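Local coordinates for Ycf48-like protein (Thermosynechococcus elongatus, PDB 5OJ5) that probably assists early assembly of photosystem II and replacement of photodamaged D1, and binds the C-terminal extension of the D1 precursor, at residues Ile241-Ile247 with Arg267-Leu273. Sequence-based numbering, arbitrary orientation. Where two conformers were deposited one is given.
Sequences IVNGGKI and RNSVGFL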
# COMPACT_ATOMS: atom_id res chain seq x y z
N ILE A 241 0.99 -12.08 5.91
CA ILE A 241 2.14 -11.91 6.80
C ILE A 241 1.60 -12.00 8.23
O ILE A 241 0.64 -11.30 8.57
CB ILE A 241 2.81 -10.54 6.60
CG1 ILE A 241 3.43 -10.46 5.21
CG2 ILE A 241 3.85 -10.31 7.71
CD1 ILE A 241 3.87 -9.04 4.83
N VAL A 242 2.23 -12.85 9.05
CA VAL A 242 1.84 -13.00 10.44
C VAL A 242 3.01 -12.62 11.33
O VAL A 242 4.17 -12.53 10.90
CB VAL A 242 1.32 -14.41 10.80
CG1 VAL A 242 0.17 -14.81 9.87
CG2 VAL A 242 2.44 -15.39 10.76
N ASN A 243 2.69 -12.40 12.61
CA ASN A 243 3.67 -12.01 13.61
C ASN A 243 4.89 -12.92 13.58
O ASN A 243 4.79 -14.13 13.34
CB ASN A 243 3.07 -12.05 15.03
CG ASN A 243 3.96 -11.34 16.05
OD1 ASN A 243 4.22 -10.16 15.92
ND2 ASN A 243 4.44 -12.08 17.04
N GLY A 244 6.05 -12.31 13.80
CA GLY A 244 7.24 -13.10 13.98
C GLY A 244 7.88 -13.55 12.71
O GLY A 244 8.62 -14.54 12.72
N GLY A 245 7.61 -12.87 11.61
CA GLY A 245 8.37 -13.08 10.39
C GLY A 245 7.94 -14.29 9.59
O GLY A 245 8.78 -14.94 8.97
N LYS A 246 6.65 -14.60 9.57
CA LYS A 246 6.18 -15.74 8.82
C LYS A 246 5.15 -15.30 7.78
O LYS A 246 4.47 -14.30 7.94
CB LYS A 246 5.58 -16.79 9.76
CG LYS A 246 6.43 -17.15 10.96
CD LYS A 246 7.63 -17.94 10.58
CE LYS A 246 8.50 -18.26 11.80
NZ LYS A 246 9.62 -17.26 11.85
N ILE A 247 5.04 -16.09 6.71
CA ILE A 247 4.10 -15.81 5.62
C ILE A 247 3.41 -17.10 5.18
O ILE A 247 3.90 -18.20 5.45
CB ILE A 247 4.74 -15.10 4.40
CG1 ILE A 247 5.61 -16.07 3.61
CG2 ILE A 247 5.48 -13.87 4.83
CD1 ILE A 247 6.21 -15.47 2.34
N ARG A 267 13.84 -17.26 10.92
CA ARG A 267 13.91 -16.78 12.29
C ARG A 267 12.67 -15.95 12.59
O ARG A 267 11.92 -15.58 11.68
CB ARG A 267 15.20 -15.99 12.58
CG ARG A 267 15.34 -14.67 11.84
CD ARG A 267 16.82 -14.34 11.63
NE ARG A 267 17.02 -13.13 10.83
CZ ARG A 267 17.45 -11.97 11.32
NH1 ARG A 267 17.60 -10.92 10.52
NH2 ARG A 267 17.74 -11.86 12.61
N ASN A 268 12.46 -15.67 13.87
CA ASN A 268 11.28 -14.97 14.36
C ASN A 268 11.54 -13.52 14.72
O ASN A 268 10.60 -12.80 15.05
CB ASN A 268 10.72 -15.68 15.61
CG ASN A 268 10.40 -17.14 15.36
OD1 ASN A 268 9.42 -17.46 14.70
ND2 ASN A 268 11.22 -18.03 15.91
N SER A 269 12.80 -13.08 14.71
CA SER A 269 13.15 -11.78 15.26
C SER A 269 12.75 -10.62 14.36
O SER A 269 12.57 -9.50 14.86
CB SER A 269 14.65 -11.71 15.57
OG SER A 269 15.41 -12.40 14.58
N VAL A 270 12.60 -10.85 13.05
CA VAL A 270 12.38 -9.76 12.12
C VAL A 270 10.98 -9.86 11.55
O VAL A 270 10.61 -10.86 10.93
CB VAL A 270 13.46 -9.70 11.03
CG1 VAL A 270 13.38 -10.89 10.23
CG2 VAL A 270 13.21 -8.51 10.11
N GLY A 271 10.23 -8.81 11.71
CA GLY A 271 8.89 -8.78 11.22
C GLY A 271 8.85 -8.25 9.80
O GLY A 271 9.64 -7.39 9.39
N PHE A 272 7.88 -8.75 9.06
CA PHE A 272 7.65 -8.25 7.72
C PHE A 272 6.45 -7.31 7.71
O PHE A 272 5.54 -7.43 8.53
CB PHE A 272 7.46 -9.37 6.70
CG PHE A 272 8.66 -10.24 6.63
CD1 PHE A 272 8.62 -11.58 7.07
CD2 PHE A 272 9.85 -9.73 6.18
CE1 PHE A 272 9.77 -12.40 7.01
CE2 PHE A 272 11.02 -10.53 6.13
CZ PHE A 272 10.95 -11.85 6.56
N LEU A 273 6.43 -6.42 6.73
CA LEU A 273 5.45 -5.34 6.66
C LEU A 273 4.65 -5.39 5.38
O LEU A 273 3.49 -5.03 5.40
CB LEU A 273 6.16 -4.01 6.82
CG LEU A 273 6.84 -3.84 8.19
CD1 LEU A 273 7.83 -2.71 8.21
CD2 LEU A 273 5.79 -3.69 9.27
O HOH W 1 6.10 -10.51 10.66
O HOH W 2 11.41 -15.31 8.63
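Lys246 NZ donates a 2.9 Å hydrogen bond to Asn268 OD1, arriving 60° above the amide's carbonyl plane and so away from either lone pair. The lysine chain, bent at chi2 and at its end (chi4 -98°), folds back over its own turn, and NZ also donates to Gly244 O (3.0 Å), so one ammonium ties the hairpin turn to the facing loop. Backbones meet here through paired CA-H...O contacts, the shorter from Asn268 CA to Gly244 O (3.2 Å). Two waters bridge the backbones. One donates to Val242 O and accepts from Gly245 N and Phe272 N; the other donates to Gly245 O and Arg267 O. The Phe272 ring lies edge-on against Gly245, CE1 3.4 Å from Gly245 O. Apolar packing joins Ile241 CG2 to Phe272 CB at 3.9 Å, and Ile241 CD1 reaches the Leu273 backbone. Gly245, at positive phi, has its CA 3.2 Å from Val270 O. Within the seven-bladed propeller, the hairpin of strands 238-242 and 246-251 meets the loop entering strand 272-277, first strand of the next blade; Leu285 of strand 283-287 touches both Ile241 and Phe272, and Arg225 hydrogen-bonds to Asn243 O and, weakly, to Asn268 OD1.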